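One contact in two related proteins. Structure 1 is beta-N-acetylhexosaminidase from Streptomyces plicatus, which probably hydrolyses terminal non-reducing N-acetylhexosamine residues from beta-N-acetylhexosaminides: PDB 1M01 (chain A, 2.10 Å), residues D165-F170 and H192-D197. Structure 2 is beta-hexosaminidase Amuc_2018 from Akkermansia muciniphila: PDB 6JEA (chain B, 2.27 Å), residues D98-F103 and H125-D130. One frame, after least-squares fit of the local backbone (RMSD 0.49 Å); residues are numbered along the deposited sequences.

Structure 1 (1M01); sequences DVSRHF and HLHLSD. With NAG (2-acetamido-2-deoxy-beta-D-glucopyranose), chain C.
Asp197 OD2 sits over one face of the Arg168 guanidinium, 3.1 Å above its plane, while Asp165 OD2 lies in plane at its edge; the His194 ring has Asp197 CG at its edge. Salt bridges run from Arg168 NH2 to Asp197 OD1 (3.1 Å) and from NH1 to Asp165 OD2 (3.0 Å). Arg168 NH2 grips NAG O3 at 2.8 Å. His194 NE2 donates to Asp197 OD2 (2.7 Å); Asp197 OD1 is hydrogen-bonded to His256 ND1. Asp165 OD1 accepts Arg168 N, an Asx motif. Ser167 OG, set anti to its carbonyl carbon (chi1 -59°), donates to His194 O at 2.9 Å, 44° above the carbonyl plane. Val166 CG2 lies 3.5 Å from His194 O and 4.0 Å from Leu195 CD2. Arg168 binds the product from the loop after strand 159-165, in a TIM-barrel beta-alpha-beta unit with helix 173-184 and parallel strand 190-197.

Structure 2 (6JEA); sequences DPARHF and HLHLTD. With NAG (2-acetamido-2-deoxy-beta-D-glucopyranose), chain D.
Over one face of the Arg101 guanidinium stands Asp130 OD2, 2.9 Å above the plane, with Asp98 OD2 in plane at the edge; Asp130 CG meets the edge of the His127 ring. The salt bridge from Arg101 NH2 to Asp130 OD2 (3.1 Å) is of charges alone, and another joins NH1 to Asp98 OD2 (2.8 Å). Arg101 NH2 donates to NAG O3 (3.1 Å), in keeping with its substrate-binding role. His127 NE2 donates to Asp130 OD2 at 2.7 Å; Asp130 belongs to the charge relay system with His193, whose ND1 is hydrogen-bonded to Asp130 OD1. Asp98 OD1 accepts Arg101 N, an Asx motif. The methyl of Ala100 faces the other segment, its CB 3.3 Å from His127 O, which accepts Ala100 N at 3.1 Å. Pro99 CG touches His127 O and lies 4.2 Å from Leu128 CD2.

What differs
The sharpest difference is a hydroxyl: Ser167(A) stands where Ala100(B) does, and the bond from Ser167(A) OG to His194(A) O, 2.9 Å long, has no equivalent because Ala100(B) has no polar side-chain atom. The CB atoms coincide within the error, and so do the CA atoms that can be compared, so the absence of this side-chain link from structure 2 comes without a measurable backbone shift. The methyl keeps its touch on the same carbonyl, with Ala100(B) CB 3.3 Å from His127(B) O. One tie between loop and strand is therefore made by a side chain in one enzyme alone.

At the preceding position Val166(A) is exchanged for Pro99(B). CG2 of Val166(A) and CG of Pro99(B) fall 0.7 Å apart after superposition; Val166(A) touches Leu195(A) as Pro99(B) touches Leu128(B), and these leucines keep their place. Val166(A) CG1 has no counterpart in the proline, nor Pro99(B) CD in the valine; the latter closes the ring onto the backbone nitrogen. Arg168(A) and Arg101(B) also keep their place, as do His194(A) and His127(B). Further along, Ser196(A) OG and Thr129(B) OG1 lie 0.3 Å apart after superposition, and Thr129(B) adds the methyl CG2.

Structure 1 (1M01)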
loop_
_atom_site.group_PDB
_atom_site.type_symbol
_atom_site.label_atom_id
_atom_site.label_comp_id
_atom_site.label_asym_id
_atom_site.label_seq_id
_atom_site.Cartn_x
_atom_site.Cartn_y
_atom_site.Cartn_z
ATOM N N ASP A 165 3.024 3.581 -8.585
ATOM C CA ASP A 165 3.653 3.475 -9.896
ATOM C C ASP A 165 4.663 4.619 -9.998
ATOM O O ASP A 165 4.276 5.785 -10.067
ATOM C CB ASP A 165 2.571 3.604 -10.982
ATOM C CG ASP A 165 3.139 3.749 -12.392
ATOM O OD1 ASP A 165 4.376 3.723 -12.578
ATOM O OD2 ASP A 165 2.321 3.896 -13.329
ATOM N N VAL A 166 5.954 4.303 -9.976
ATOM C CA VAL A 166 6.962 5.352 -10.099
ATOM C C VAL A 166 7.620 5.299 -11.476
ATOM O O VAL A 166 8.630 5.965 -11.729
ATOM C CB VAL A 166 8.057 5.247 -9.009
ATOM C CG1 VAL A 166 7.457 5.546 -7.633
ATOM C CG2 VAL A 166 8.705 3.866 -9.038
ATOM N N SER A 167 7.030 4.513 -12.371
ATOM C CA SER A 167 7.564 4.377 -13.720
ATOM C C SER A 167 6.958 5.374 -14.706
ATOM O O SER A 167 7.677 5.944 -15.529
ATOM C CB SER A 167 7.345 2.953 -14.230
ATOM O OG SER A 167 7.987 2.013 -13.383
ATOM N N ARG A 168 5.646 5.588 -14.624
ATOM C CA ARG A 168 4.976 6.507 -15.538
ATOM C C ARG A 168 5.445 7.925 -15.255
ATOM O O ARG A 168 5.787 8.664 -16.178
ATOM C CB ARG A 168 3.460 6.347 -15.420
ATOM C CG ARG A 168 2.935 5.211 -16.303
ATOM C CD ARG A 168 3.853 3.978 -16.291
ATOM N NE ARG A 168 3.355 2.941 -17.192
ATOM C CZ ARG A 168 2.367 2.106 -16.890
ATOM N NH1 ARG A 168 1.782 2.174 -15.698
ATOM N NH2 ARG A 168 1.929 1.236 -17.794
ATOM N N HIS A 169 5.446 8.299 -13.981
ATOM C CA HIS A 169 6.000 9.581 -13.552
ATOM C C HIS A 169 6.838 9.184 -12.352
ATOM O O HIS A 169 6.368 8.472 -11.462
ATOM C CB HIS A 169 4.934 10.601 -13.147
ATOM C CG HIS A 169 4.306 11.305 -14.308
ATOM N ND1 HIS A 169 3.086 10.936 -14.829
ATOM C CD2 HIS A 169 4.744 12.336 -15.069
ATOM C CE1 HIS A 169 2.796 11.712 -15.859
ATOM N NE2 HIS A 169 3.786 12.570 -16.026
ATOM N N PHE A 170 8.093 9.607 -12.348
ATOM C CA PHE A 170 8.990 9.266 -11.261
ATOM C C PHE A 170 8.739 10.117 -10.028
ATOM O O PHE A 170 8.462 11.310 -10.127
ATOM C CB PHE A 170 10.445 9.451 -11.704
ATOM C CG PHE A 170 11.449 9.148 -10.628
ATOM C CD1 PHE A 170 11.648 7.839 -10.192
ATOM C CD2 PHE A 170 12.201 10.175 -10.050
ATOM C CE1 PHE A 170 12.584 7.549 -9.196
ATOM C CE2 PHE A 170 13.141 9.899 -9.052
ATOM C CZ PHE A 170 13.334 8.582 -8.624
ATOM N N HIS A 192 3.797 -2.095 -2.516
ATOM C CA HIS A 192 4.160 -2.639 -3.818
ATOM C C HIS A 192 4.672 -1.478 -4.669
ATOM O O HIS A 192 3.957 -0.502 -4.877
ATOM C CB HIS A 192 2.908 -3.282 -4.443
ATOM C CG HIS A 192 3.075 -3.726 -5.865
ATOM N ND1 HIS A 192 2.004 -4.107 -6.647
ATOM C CD2 HIS A 192 4.171 -3.831 -6.655
ATOM C CE1 HIS A 192 2.432 -4.422 -7.857
ATOM N NE2 HIS A 192 3.744 -4.263 -7.888
ATOM N N LEU A 193 5.917 -1.569 -5.133
ATOM C CA LEU A 193 6.498 -0.511 -5.960
ATOM C C LEU A 193 6.668 -0.982 -7.401
ATOM O O LEU A 193 7.381 -1.954 -7.663
ATOM C CB LEU A 193 7.860 -0.073 -5.405
ATOM C CG LEU A 193 7.894 0.621 -4.038
ATOM C CD1 LEU A 193 9.336 0.941 -3.659
ATOM C CD2 LEU A 193 7.051 1.903 -4.090
ATOM N N HIS A 194 6.004 -0.297 -8.328
ATOM C CA HIS A 194 6.090 -0.632 -9.751
ATOM C C HIS A 194 7.320 0.116 -10.263
ATOM O O HIS A 194 7.217 1.250 -10.742
ATOM C CB HIS A 194 4.829 -0.152 -10.474
ATOM C CG HIS A 194 4.637 -0.752 -11.831
ATOM N ND1 HIS A 194 4.163 -2.034 -12.021
ATOM C CD2 HIS A 194 4.835 -0.239 -13.068
ATOM C CE1 HIS A 194 4.074 -2.280 -13.316
ATOM N NE2 HIS A 194 4.475 -1.207 -13.974
ATOM N N LEU A 195 8.474 -0.543 -10.152
ATOM C CA LEU A 195 9.773 0.019 -10.518
ATOM C C LEU A 195 10.155 0.101 -11.986
ATOM O O LEU A 195 11.147 0.746 -12.327
ATOM C CB LEU A 195 10.877 -0.737 -9.771
ATOM C CG LEU A 195 10.800 -0.660 -8.243
ATOM C CD1 LEU A 195 11.840 -1.590 -7.621
ATOM C CD2 LEU A 195 11.026 0.790 -7.807
ATOM N N SER A 196 9.405 -0.555 -12.861
ATOM C CA SER A 196 9.742 -0.490 -14.272
ATOM C C SER A 196 8.534 -0.687 -15.165
ATOM O O SER A 196 7.594 -1.411 -14.824
ATOM C CB SER A 196 10.796 -1.541 -14.623
ATOM O OG SER A 196 10.249 -2.846 -14.552
ATOM N N ASP A 197 8.577 -0.037 -16.322
ATOM C CA ASP A 197 7.503 -0.145 -17.290
ATOM C C ASP A 197 8.019 0.397 -18.617
ATOM O O ASP A 197 9.233 0.476 -18.834
ATOM C CB ASP A 197 6.267 0.633 -16.815
ATOM C CG ASP A 197 4.973 0.052 -17.359
ATOM O OD1 ASP A 197 4.725 0.172 -18.580
ATOM O OD2 ASP A 197 4.209 -0.542 -16.569
HETATM C C1 NAG C . -3.613 -1.355 -16.447
HETATM C C2 NAG C . -2.100 -1.594 -16.663
HETATM C C3 NAG C . -1.190 -0.520 -16.025
HETATM C C4 NAG C . -1.766 0.882 -16.222
HETATM C C5 NAG C . -3.176 0.859 -15.661
HETATM C C6 NAG C . -3.849 2.214 -15.604
HETATM C C7 NAG C . -2.352 -3.313 -14.992
HETATM C C8 NAG C . -1.941 -4.667 -14.434
HETATM N N2 NAG C . -1.769 -2.900 -16.119
HETATM O O1 NAG C . -4.320 -2.029 -17.415
HETATM O O3 NAG C . 0.116 -0.589 -16.587
HETATM O O4 NAG C . -0.976 1.847 -15.543
HETATM O O5 NAG C . -3.987 0.025 -16.501
HETATM O O6 NAG C . -5.157 2.101 -15.059
HETATM O O7 NAG C . -3.196 -2.642 -14.394
#

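Structure 2 (6JEA)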
loop_
_atom_site.group_PDB
_atom_site.type_symbol
_atom_site.label_atom_id
_atom_site.label_comp_id
_atom_site.label_asym_id
_atom_site.label_seq_id
_atom_site.Cartn_x
_atom_site.Cartn_y
_atom_site.Cartn_z
ATOM N N ASP B 98 3.395 3.882 -8.627
ATOM C CA ASP B 98 3.874 3.614 -9.982
ATOM C C ASP B 98 4.923 4.653 -10.361
ATOM O O ASP B 98 4.661 5.557 -11.164
ATOM C CB ASP B 98 2.695 3.623 -10.958
ATOM C CG ASP B 98 3.092 3.248 -12.369
ATOM O OD1 ASP B 98 4.273 2.919 -12.604
ATOM O OD2 ASP B 98 2.204 3.286 -13.249
ATOM N N PRO B 99 6.134 4.554 -9.798
ATOM C CA PRO B 99 7.197 5.492 -10.190
ATOM C C PRO B 99 7.712 5.273 -11.602
ATOM O O PRO B 99 8.380 6.162 -12.143
ATOM C CB PRO B 99 8.294 5.238 -9.148
ATOM C CG PRO B 99 8.066 3.839 -8.703
ATOM C CD PRO B 99 6.577 3.633 -8.736
ATOM N N ALA B 100 7.428 4.122 -12.214
ATOM C CA ALA B 100 7.826 3.906 -13.601
ATOM C C ALA B 100 7.149 4.906 -14.530
ATOM O O ALA B 100 7.795 5.482 -15.414
ATOM C CB ALA B 100 7.500 2.473 -14.024
ATOM N N ARG B 101 5.847 5.131 -14.344
ATOM C CA ARG B 101 5.133 6.063 -15.210
ATOM C C ARG B 101 5.484 7.507 -14.865
ATOM O O ARG B 101 5.740 8.323 -15.757
ATOM C CB ARG B 101 3.627 5.824 -15.112
ATOM C CG ARG B 101 3.082 4.829 -16.133
ATOM C CD ARG B 101 3.728 3.459 -16.000
ATOM N NE ARG B 101 3.184 2.497 -16.954
ATOM C CZ ARG B 101 2.101 1.757 -16.735
ATOM N NH1 ARG B 101 1.439 1.866 -15.589
ATOM N NH2 ARG B 101 1.680 0.907 -17.660
ATOM N N HIS B 102 5.503 7.839 -13.576
ATOM C CA HIS B 102 5.945 9.151 -13.121
ATOM C C HIS B 102 6.759 8.974 -11.851
ATOM O O HIS B 102 6.248 8.465 -10.848
ATOM C CB HIS B 102 4.764 10.095 -12.883
ATOM C CG HIS B 102 4.262 10.755 -14.131
ATOM N ND1 HIS B 102 3.153 10.309 -14.815
ATOM C CD2 HIS B 102 4.731 11.818 -14.826
ATOM C CE1 HIS B 102 2.954 11.074 -15.872
ATOM N NE2 HIS B 102 3.898 11.997 -15.903
ATOM N N PHE B 103 8.021 9.394 -11.908
ATOM C CA PHE B 103 8.936 9.268 -10.782
ATOM C C PHE B 103 8.384 9.979 -9.553
ATOM O O PHE B 103 7.748 11.032 -9.653
ATOM C CB PHE B 103 10.299 9.846 -11.171
ATOM C CG PHE B 103 11.364 9.669 -10.129
ATOM C CD1 PHE B 103 11.915 8.423 -9.886
ATOM C CD2 PHE B 103 11.836 10.756 -9.411
ATOM C CE1 PHE B 103 12.903 8.260 -8.931
ATOM C CE2 PHE B 103 12.826 10.601 -8.455
ATOM C CZ PHE B 103 13.359 9.352 -8.214
ATOM N N HIS B 125 3.810 -1.344 -2.614
ATOM C CA HIS B 125 4.198 -2.031 -3.839
ATOM C C HIS B 125 4.745 -0.997 -4.818
ATOM O O HIS B 125 4.041 -0.056 -5.192
ATOM C CB HIS B 125 2.981 -2.773 -4.399
ATOM C CG HIS B 125 3.199 -3.440 -5.721
ATOM N ND1 HIS B 125 2.166 -4.021 -6.426
ATOM C CD2 HIS B 125 4.314 -3.620 -6.468
ATOM C CE1 HIS B 125 2.634 -4.526 -7.553
ATOM N NE2 HIS B 125 3.935 -4.297 -7.603
ATOM N N LEU B 126 6.002 -1.166 -5.229
ATOM C CA LEU B 126 6.668 -0.225 -6.127
ATOM C C LEU B 126 6.687 -0.804 -7.538
ATOM O O LEU B 126 7.421 -1.761 -7.809
ATOM C CB LEU B 126 8.091 0.069 -5.655
ATOM C CG LEU B 126 8.337 0.448 -4.192
ATOM C CD1 LEU B 126 9.825 0.693 -3.956
ATOM C CD2 LEU B 126 7.527 1.664 -3.795
ATOM N N HIS B 127 5.895 -0.219 -8.438
ATOM C CA HIS B 127 5.939 -0.562 -9.859
ATOM C C HIS B 127 7.120 0.185 -10.464
ATOM O O HIS B 127 6.994 1.310 -10.948
ATOM C CB HIS B 127 4.625 -0.200 -10.542
ATOM C CG HIS B 127 4.483 -0.758 -11.924
ATOM N ND1 HIS B 127 4.195 -2.084 -12.165
ATOM C CD2 HIS B 127 4.585 -0.168 -13.139
ATOM C CE1 HIS B 127 4.127 -2.289 -13.468
ATOM N NE2 HIS B 127 4.360 -1.142 -14.081
ATOM N N LEU B 128 8.291 -0.455 -10.432
ATOM C CA LEU B 128 9.542 0.250 -10.696
ATOM C C LEU B 128 9.865 0.382 -12.182
ATOM O O LEU B 128 10.601 1.298 -12.568
ATOM C CB LEU B 128 10.693 -0.466 -9.990
ATOM C CG LEU B 128 10.654 -0.434 -8.463
ATOM C CD1 LEU B 128 11.622 -1.456 -7.875
ATOM C CD2 LEU B 128 10.974 0.968 -7.972
ATOM N N THR B 129 9.363 -0.521 -13.022
ATOM C CA THR B 129 9.759 -0.585 -14.422
ATOM C C THR B 129 8.530 -0.762 -15.303
ATOM O O THR B 129 7.584 -1.461 -14.930
ATOM C CB THR B 129 10.734 -1.748 -14.682
ATOM O OG1 THR B 129 10.030 -2.992 -14.578
ATOM C CG2 THR B 129 11.881 -1.743 -13.676
ATOM N N ASP B 130 8.557 -0.138 -16.471
ATOM C CA ASP B 130 7.513 -0.295 -17.484
ATOM C C ASP B 130 8.048 0.299 -18.781
ATOM O O ASP B 130 9.241 0.616 -18.887
ATOM C CB ASP B 130 6.198 0.352 -17.042
ATOM C CG ASP B 130 4.979 -0.394 -17.560
ATOM O OD1 ASP B 130 4.899 -0.640 -18.783
ATOM O OD2 ASP B 130 4.108 -0.750 -16.741
HETATM C C1 NAG D . -3.643 -2.113 -15.517
HETATM C C2 NAG D . -2.305 -2.374 -16.214
HETATM C C3 NAG D . -1.375 -1.168 -16.069
HETATM C C4 NAG D . -2.078 0.120 -16.474
HETATM C C5 NAG D . -3.400 0.247 -15.728
HETATM C C6 NAG D . -4.201 1.459 -16.138
HETATM C C7 NAG D . -1.562 -4.714 -16.340
HETATM C C8 NAG D . -0.884 -5.833 -15.612
HETATM N N2 NAG D . -1.672 -3.563 -15.669
HETATM O O1 NAG D . -4.509 -3.170 -15.767
HETATM O O3 NAG D . -0.229 -1.370 -16.887
HETATM O O4 NAG D . -1.261 1.241 -16.158
HETATM O O5 NAG D . -4.210 -0.902 -16.003
HETATM O O6 NAG D . -5.398 1.562 -15.378
HETATM O O7 NAG D . -1.989 -4.844 -17.482
HETATM O O HOH W 1 2.633 0.552 -20.494
#